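Local coordinates for N-Acetyltransferase, PseH (Campylobacter jejuni subsp. jejuni PT14, PDB 4XPL), which catalyses, very probably, the N-4 acetylation of a UDP-linked amino-dideoxy sugar by acetyl coenzyme A, the third step in making pseudaminic acid for flagellin modification, at residues 89-92 against 97-100; 101-106 against 131-136. The protein carries 8 engineered substitutions. All coordinates share one frame; numbering follows the deposited sequence.

Interaction 1 (89-92 against 97-100). With ACO (acetyl coenzyme *a), chain B.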
loop_
_atom_site.group_PDB
_atom_site.type_symbol
_atom_site.label_atom_id
_atom_site.label_comp_id
_atom_site.label_asym_id
_atom_site.label_seq_id
_atom_site.Cartn_x
_atom_site.Cartn_y
_atom_site.Cartn_z
ATOM N N LEU A 89 -2.320 2.269 0.213
ATOM C CA LEU A 89 -1.766 2.751 -1.070
ATOM C C LEU A 89 -1.527 4.244 -0.972
ATOM O O LEU A 89 -2.157 4.941 -0.145
ATOM C CB LEU A 89 -2.707 2.428 -2.223
ATOM C CG LEU A 89 -4.000 3.211 -2.420
ATOM C CD1 LEU A 89 -4.616 3.061 -3.814
ATOM C CD2 LEU A 89 -4.986 2.807 -1.352
ATOM N N TYR A 90 -0.580 4.714 -1.761
ATOM C CA TYR A 90 -0.207 6.101 -1.765
ATOM C C TYR A 90 0.289 6.468 -3.163
ATOM O O TYR A 90 1.287 5.904 -3.632
ATOM C CB TYR A 90 0.854 6.344 -0.674
ATOM C CG TYR A 90 0.999 7.784 -0.274
ATOM C CD1 TYR A 90 1.746 8.658 -1.036
ATOM C CD2 TYR A 90 0.398 8.278 0.884
ATOM C CE1 TYR A 90 1.887 9.990 -0.687
ATOM C CE2 TYR A 90 0.541 9.624 1.246
ATOM C CZ TYR A 90 1.290 10.469 0.439
ATOM O OH TYR A 90 1.459 11.798 0.761
ATOM N N ALA A 91 -0.396 7.395 -3.836
ATOM C CA ALA A 91 0.057 7.832 -5.166
ATOM C C ALA A 91 1.262 8.767 -5.011
ATOM O O ALA A 91 1.356 9.528 -4.044
ATOM C CB ALA A 91 -1.072 8.532 -5.958
ATOM N N LYS A 92 2.196 8.689 -5.944
ATOM C CA LYS A 92 3.250 9.683 -6.039
ATOM C C LYS A 92 2.509 11.027 -6.088
ATOM O O LYS A 92 1.517 11.149 -6.813
ATOM C CB LYS A 92 4.132 9.431 -7.274
ATOM C CG LYS A 92 5.354 10.348 -7.434
ATOM C CD LYS A 92 6.285 9.833 -8.534
ATOM C CE LYS A 92 7.629 10.551 -8.545
ATOM N NZ LYS A 92 7.478 12.008 -8.808
ATOM N N GLY A 97 -4.803 10.024 -11.109
ATOM C CA GLY A 97 -5.433 8.973 -11.878
ATOM C C GLY A 97 -4.655 7.662 -11.804
ATOM O O GLY A 97 -4.830 6.812 -12.671
ATOM N N VAL A 98 -3.779 7.492 -10.824
ATOM C CA VAL A 98 -3.000 6.254 -10.710
ATOM C C VAL A 98 -3.557 5.321 -9.629
ATOM O O VAL A 98 -3.105 4.202 -9.502
ATOM C CB VAL A 98 -1.493 6.500 -10.445
ATOM C CG1 VAL A 98 -0.835 7.279 -11.629
ATOM C CG2 VAL A 98 -1.275 7.215 -9.133
ATOM N N GLY A 99 -4.527 5.796 -8.856
ATOM C CA GLY A 99 -5.164 4.958 -7.830
ATOM C C GLY A 99 -5.703 3.630 -8.319
ATOM O O GLY A 99 -5.487 2.605 -7.673
ATOM N N GLN A 100 -6.359 3.631 -9.472
ATOM C CA GLN A 100 -6.897 2.396 -10.049
ATOM C C GLN A 100 -5.805 1.393 -10.399
ATOM O O GLN A 100 -5.959 0.202 -10.165
ATOM C CB GLN A 100 -7.793 2.665 -11.254
ATOM C CG GLN A 100 -8.499 1.397 -11.784
ATOM C CD GLN A 100 -9.348 0.706 -10.738
ATOM O OE1 GLN A 100 -10.159 1.359 -10.071
ATOM N NE2 GLN A 100 -9.192 -0.620 -10.591
HETATM N N1A ACO B . -16.354 12.183 -3.670
HETATM C C2A ACO B . -16.380 11.103 -4.480
HETATM N N3A ACO B . -15.400 10.840 -5.370
HETATM C C4A ACO B . -14.313 11.650 -5.507
HETATM C C5A ACO B . -14.209 12.842 -4.654
HETATM C C6A ACO B . -15.329 13.076 -3.697
HETATM N N6A ACO B . -15.342 14.150 -2.867
HETATM N N7A ACO B . -13.053 13.453 -4.999
HETATM C C8A ACO B . -12.465 12.718 -5.986
HETATM N N9A ACO B . -13.220 11.637 -6.285
HETATM C C1B ACO B . -12.950 10.562 -7.291
HETATM C C2B ACO B . -12.283 11.050 -8.571
HETATM O O2B ACO B . -13.219 11.676 -9.454
HETATM C C3B ACO B . -11.742 9.746 -9.116
HETATM O O3B ACO B . -12.792 9.098 -9.834
HETATM P P3B ACO B . -12.566 7.884 -10.877
HETATM O O7A ACO B . -11.952 6.747 -10.066
HETATM O O8A ACO B . -13.979 7.576 -11.318
HETATM O O9A ACO B . -11.678 8.445 -11.970
HETATM C C4B ACO B . -11.337 8.955 -7.871
HETATM O O4B ACO B . -12.079 9.530 -6.784
HETATM C C5B ACO B . -9.827 9.016 -7.613
HETATM O O5B ACO B . -9.352 10.371 -7.658
HETATM P P1A ACO B . -7.937 10.817 -8.312
HETATM O O1A ACO B . -7.733 12.296 -8.130
HETATM O O2A ACO B . -7.791 10.188 -9.681
HETATM O O3A ACO B . -6.847 10.252 -7.272
HETATM P P2A ACO B . -5.888 9.016 -7.568
HETATM O O4A ACO B . -6.677 7.907 -8.213
HETATM O O5A ACO B . -4.687 9.569 -8.308
HETATM O O6A ACO B . -5.345 8.647 -6.092
HETATM C CBP ACO B . -5.286 7.890 -3.866
HETATM C CCP ACO B . -6.185 8.169 -5.045
HETATM C CDP ACO B . -4.246 6.813 -4.293
HETATM C CEP ACO B . -6.140 7.389 -2.695
HETATM C CAP ACO B . -4.600 9.218 -3.506
HETATM O OAP ACO B . -5.587 10.238 -3.216
HETATM C C9P ACO B . -3.675 9.096 -2.338
HETATM O O9P ACO B . -2.559 8.586 -2.459
HETATM N N8P ACO B . -4.121 9.607 -1.187
HETATM C C7P ACO B . -3.289 9.647 0.011
HETATM C C6P ACO B . -3.047 8.240 0.575
HETATM C C5P ACO B . -4.348 7.560 0.954
HETATM O O5P ACO B . -5.283 8.200 1.448
HETATM N N4P ACO B . -4.415 6.239 0.784
HETATM C C3P ACO B . -5.536 5.474 1.355
HETATM C C2P ACO B . -5.266 5.148 2.842
HETATM S S1P ACO B . -3.898 4.011 2.893
HETATM C C ACO B . -2.555 4.895 3.325
HETATM O O ACO B . -2.638 6.118 3.495
HETATM C CH3 ACO B . -1.249 4.150 3.459
#
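A91 and V98 meet through a single pair of methyl groups, A91 CB and V98 CG2, pressed to 3.4 Å, tighter than usual for two carbons; the only other direct contact of the two segments is L89 on G99, and the polar ties run through acetyl coenzyme A. V98 aims CG2 at the strand by setting it between its backbone N and carbonyl carbon, with CG1 anti to the carbonyl carbon. Two residues back along the strand, L89 brings CD1 to 4.0 Å from G99 O, while its CD2 lies alongside the pantetheine carbon C3P. The cofactor arm continues along the strand like an extra short strand: its N4P donates to L89 O at 2.8 Å with an N-H...O angle of 161°, and A91 N donates to its O9P at 2.8 Å, nearly straight at 170°. Between these two bonds the Y90 side chain, with CG anti to the backbone N (chi1 -161°), brings its ring obliquely against the arm; CD2 is 3.5 Å from ACO C6P, and O9P stands above one face, offset toward the rim. Beyond the strand the backbone of 97-99 turns its N-H groups to the diphosphate. G97 N grips ACO O5A at 2.8 Å, a bent bond, and V98 N adds a weak one to the same oxygen. G99 N reaches O4A of the same phosphate, also weakly, at 3.1 Å. Diphosphate charge gathered over the first turn of helix 99-114 is probably eased by the helix dipole. The loop and the start of helix 99-114 form the pyrophosphate-binding loop of the GNAT fold, with G97 and G99 as the glycines of its G-x-G pattern, while strand 84-91 pairs with the pantetheine.

Interaction 2 (101-106 against 131-136); sequences ILMNEI and LKLYQQ. With ACO (acetyl coenzyme *a), chain B.
M103 packs against two neighbours on helix 128-136, L133 and Y134, and these three buried side chains make up the tight part of the contact. M103 CG lies 3.7 Å from L133 CD2, the two side chains sliding past each other in opposite directions. Bends at chi2 (-56°) and chi3 (-61°) then fold the thioether back toward Y134, whose side chain it crosses at about a right angle. The sulfur comes obliquely to the ring, SD to CE1 3.7 Å, a Met-aromatic contact, and CE touches CD1 of the same ring. F87 meets that ring edge-to-face, and the Y134 hydroxyl ends 3.6 Å from ACO C3P. The looser, partly exposed side is the face of helix 128-136 that carries K132 and Q136. There K132 passes its CB and CG along the adenosine part, CG 3.5 Å from ACO N3A, and its NZ makes a weak, long hydrogen bond to OE1 of the exposed Q135. Q136, extended beyond CG, donates NE2 to ACO O7A of the 3'-phosphate at 2.7 Å and 170°. Apolar and sulfur-aromatic contact, dependent on close fit, thus joins the helices, while Q136's straight bond goes to the cofactor: one face packs, another binds.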
loop_
_atom_site.group_PDB
_atom_site.type_symbol
_atom_site.label_atom_id
_atom_site.label_comp_id
_atom_site.label_asym_id
_atom_site.label_seq_id
_atom_site.Cartn_x
_atom_site.Cartn_y
_atom_site.Cartn_z
ATOM N N ILE A 101 -4.682 1.882 -10.921
ATOM C CA ILE A 101 -3.543 1.024 -11.206
ATOM C C ILE A 101 -3.013 0.392 -9.936
ATOM O O ILE A 101 -2.786 -0.823 -9.876
ATOM C CB ILE A 101 -2.402 1.822 -11.852
ATOM C CG1 ILE A 101 -2.887 2.360 -13.198
ATOM C CG2 ILE A 101 -1.169 0.919 -11.972
ATOM C CD1 ILE A 101 -1.857 3.180 -14.008
ATOM N N LEU A 102 -2.834 1.205 -8.902
ATOM C CA LEU A 102 -2.397 0.694 -7.613
ATOM C C LEU A 102 -3.370 -0.322 -7.031
ATOM O O LEU A 102 -2.943 -1.347 -6.484
ATOM C CB LEU A 102 -2.150 1.819 -6.615
ATOM C CG LEU A 102 -1.206 2.956 -7.011
ATOM C CD1 LEU A 102 -1.080 4.025 -5.900
ATOM C CD2 LEU A 102 0.171 2.393 -7.428
ATOM N N MET A 103 -4.664 -0.043 -7.175
ATOM C CA MET A 103 -5.727 -0.966 -6.718
ATOM C C MET A 103 -5.701 -2.286 -7.498
ATOM O O MET A 103 -5.835 -3.369 -6.910
ATOM C CB MET A 103 -7.116 -0.318 -6.846
ATOM C CG MET A 103 -7.437 0.764 -5.843
ATOM S SD MET A 103 -7.277 0.224 -4.117
ATOM C CE MET A 103 -8.508 -1.095 -4.089
ATOM N N ASN A 104 -5.526 -2.219 -8.813
ATOM C CA ASN A 104 -5.358 -3.448 -9.592
ATOM C C ASN A 104 -4.207 -4.285 -9.059
ATOM O O ASN A 104 -4.335 -5.500 -8.945
ATOM C CB ASN A 104 -5.075 -3.175 -11.092
ATOM C CG ASN A 104 -6.291 -2.638 -11.846
ATOM O OD1 ASN A 104 -7.463 -2.840 -11.443
ATOM N ND2 ASN A 104 -6.013 -1.922 -12.950
ATOM N N GLU A 105 -3.062 -3.650 -8.817
ATOM C CA GLU A 105 -1.904 -4.351 -8.290
ATOM C C GLU A 105 -2.119 -4.939 -6.901
ATOM O O GLU A 105 -1.662 -6.052 -6.619
ATOM C CB GLU A 105 -0.678 -3.441 -8.265
ATOM C CG GLU A 105 -0.210 -3.001 -9.625
ATOM C CD GLU A 105 0.108 -4.169 -10.564
ATOM O OE1 GLU A 105 0.867 -5.066 -10.153
ATOM O OE2 GLU A 105 -0.411 -4.175 -11.689
ATOM N N ILE A 106 -2.783 -4.187 -6.036
ATOM C CA ILE A 106 -3.086 -4.650 -4.689
ATOM C C ILE A 106 -3.927 -5.921 -4.739
ATOM O O ILE A 106 -3.622 -6.899 -4.060
ATOM C CB ILE A 106 -3.829 -3.568 -3.847
ATOM C CG1 ILE A 106 -2.837 -2.487 -3.369
ATOM C CG2 ILE A 106 -4.564 -4.204 -2.616
ATOM C CD1 ILE A 106 -3.427 -1.140 -3.173
ATOM N N LEU A 131 -12.380 6.174 -0.474
ATOM C CA LEU A 131 -13.652 5.443 -0.410
ATOM C C LEU A 131 -14.249 5.164 -1.781
ATOM O O LEU A 131 -14.628 4.047 -2.063
ATOM C CB LEU A 131 -14.665 6.184 0.431
ATOM C CG LEU A 131 -14.347 6.099 1.912
ATOM C CD1 LEU A 131 -15.148 7.223 2.681
ATOM C CD2 LEU A 131 -14.670 4.686 2.401
ATOM N N LYS A 132 -14.331 6.184 -2.615
ATOM C CA LYS A 132 -14.856 6.036 -3.966
ATOM C C LYS A 132 -14.067 4.963 -4.747
ATOM O O LYS A 132 -14.634 4.120 -5.452
ATOM C CB LYS A 132 -14.749 7.377 -4.675
ATOM C CG LYS A 132 -15.330 7.425 -6.110
ATOM C CD LYS A 132 -16.768 6.927 -6.097
ATOM C CE LYS A 132 -17.592 7.434 -7.245
ATOM N NZ LYS A 132 -19.037 7.383 -6.813
ATOM N N LEU A 133 -12.750 4.992 -4.589
ATOM C CA LEU A 133 -11.878 4.071 -5.300
ATOM C C LEU A 133 -12.155 2.647 -4.854
ATOM O O LEU A 133 -12.240 1.744 -5.676
ATOM C CB LEU A 133 -10.427 4.440 -5.008
ATOM C CG LEU A 133 -9.390 3.880 -5.927
ATOM C CD1 LEU A 133 -9.702 4.282 -7.375
ATOM C CD2 LEU A 133 -8.019 4.373 -5.447
ATOM N N TYR A 134 -12.304 2.456 -3.543
ATOM C CA TYR A 134 -12.597 1.135 -2.970
ATOM C C TYR A 134 -13.969 0.636 -3.421
ATOM O O TYR A 134 -14.123 -0.531 -3.800
ATOM C CB TYR A 134 -12.521 1.181 -1.430
ATOM C CG TYR A 134 -11.134 1.503 -0.875
ATOM C CD1 TYR A 134 -10.018 1.607 -1.711
ATOM C CD2 TYR A 134 -10.940 1.717 0.489
ATOM C CE1 TYR A 134 -8.772 1.924 -1.213
ATOM C CE2 TYR A 134 -9.645 2.015 1.001
ATOM C CZ TYR A 134 -8.587 2.107 0.144
ATOM O OH TYR A 134 -7.322 2.417 0.621
ATOM N N GLN A 135 -14.963 1.517 -3.395
ATOM C CA GLN A 135 -16.315 1.171 -3.835
ATOM C C GLN A 135 -16.294 0.788 -5.308
ATOM O O GLN A 135 -16.982 -0.149 -5.723
ATOM C CB GLN A 135 -17.283 2.349 -3.620
ATOM C CG GLN A 135 -18.644 2.192 -4.279
ATOM C CD GLN A 135 -18.879 3.189 -5.394
ATOM O OE1 GLN A 135 -19.278 4.341 -5.130
ATOM N NE2 GLN A 135 -18.664 2.761 -6.647
ATOM N N GLN A 136 -15.515 1.515 -6.106
ATOM C CA GLN A 136 -15.422 1.205 -7.539
ATOM C C GLN A 136 -14.797 -0.167 -7.798
ATOM O O GLN A 136 -15.015 -0.756 -8.843
ATOM C CB GLN A 136 -14.631 2.284 -8.284
ATOM C CG GLN A 136 -15.409 3.579 -8.454
ATOM C CD GLN A 136 -14.605 4.698 -9.074
ATOM O OE1 GLN A 136 -15.179 5.658 -9.590
ATOM N NE2 GLN A 136 -13.287 4.599 -9.023
HETATM N N1A ACO B . -16.354 12.183 -3.670
HETATM C C2A ACO B . -16.380 11.103 -4.480
HETATM N N3A ACO B . -15.400 10.840 -5.370
HETATM C C4A ACO B . -14.313 11.650 -5.507
HETATM C C5A ACO B . -14.209 12.842 -4.654
HETATM C C6A ACO B . -15.329 13.076 -3.697
HETATM N N6A ACO B . -15.342 14.150 -2.867
HETATM N N7A ACO B . -13.053 13.453 -4.999
HETATM C C8A ACO B . -12.465 12.718 -5.986
HETATM N N9A ACO B . -13.220 11.637 -6.285
HETATM C C1B ACO B . -12.950 10.562 -7.291
HETATM C C2B ACO B . -12.283 11.050 -8.571
HETATM O O2B ACO B . -13.219 11.676 -9.454
HETATM C C3B ACO B . -11.742 9.746 -9.116
HETATM O O3B ACO B . -12.792 9.098 -9.834
HETATM P P3B ACO B . -12.566 7.884 -10.877
HETATM O O7A ACO B . -11.952 6.747 -10.066
HETATM O O8A ACO B . -13.979 7.576 -11.318
HETATM O O9A ACO B . -11.678 8.445 -11.970
HETATM C C4B ACO B . -11.337 8.955 -7.871
HETATM O O4B ACO B . -12.079 9.530 -6.784
HETATM C C5B ACO B . -9.827 9.016 -7.613
HETATM O O5B ACO B . -9.352 10.371 -7.658
HETATM P P1A ACO B . -7.937 10.817 -8.312
HETATM O O1A ACO B . -7.733 12.296 -8.130
HETATM O O2A ACO B . -7.791 10.188 -9.681
HETATM O O3A ACO B . -6.847 10.252 -7.272
HETATM P P2A ACO B . -5.888 9.016 -7.568
HETATM O O4A ACO B . -6.677 7.907 -8.213
HETATM O O5A ACO B . -4.687 9.569 -8.308
HETATM O O6A ACO B . -5.345 8.647 -6.092
HETATM C CBP ACO B . -5.286 7.890 -3.866
HETATM C CCP ACO B . -6.185 8.169 -5.045
HETATM C CDP ACO B . -4.246 6.813 -4.293
HETATM C CEP ACO B . -6.140 7.389 -2.695
HETATM C CAP ACO B . -4.600 9.218 -3.506
HETATM O OAP ACO B . -5.587 10.238 -3.216
HETATM C C9P ACO B . -3.675 9.096 -2.338
HETATM O O9P ACO B . -2.559 8.586 -2.459
HETATM N N8P ACO B . -4.121 9.607 -1.187
HETATM C C7P ACO B . -3.289 9.647 0.011
HETATM C C6P ACO B . -3.047 8.240 0.575
HETATM C C5P ACO B . -4.348 7.560 0.954
HETATM O O5P ACO B . -5.283 8.200 1.448
HETATM N N4P ACO B . -4.415 6.239 0.784
HETATM C C3P ACO B . -5.536 5.474 1.355
HETATM C C2P ACO B . -5.266 5.148 2.842
HETATM S S1P ACO B . -3.898 4.011 2.893
HETATM C C ACO B . -2.555 4.895 3.325
HETATM O O ACO B . -2.638 6.118 3.495
HETATM C CH3 ACO B . -1.249 4.150 3.459
#

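In the fold
Interactions 1 and 2 share helix 99-114: its first two residues belong to interaction 1, and 101-106, directly after them, to interaction 2. Their centres are about 9 Å apart. They touch where L89 CD2 lies 3.1 Å from Y134 OH and where G99 C lies 3.8 Å from L133 CD2, so the strand, the loop and both helices wall one pocket. Acetyl coenzyme A spans them: the pantetheine and diphosphate lie on 89-92 and 97-100, the adenosine and 3'-phosphate on 131-136, with Y134 reaching the pantetheine as well. K96 and N127 add further hydrogen bonds to the cofactor, whose acetyl thioester lies beyond L89, at the pantetheine end.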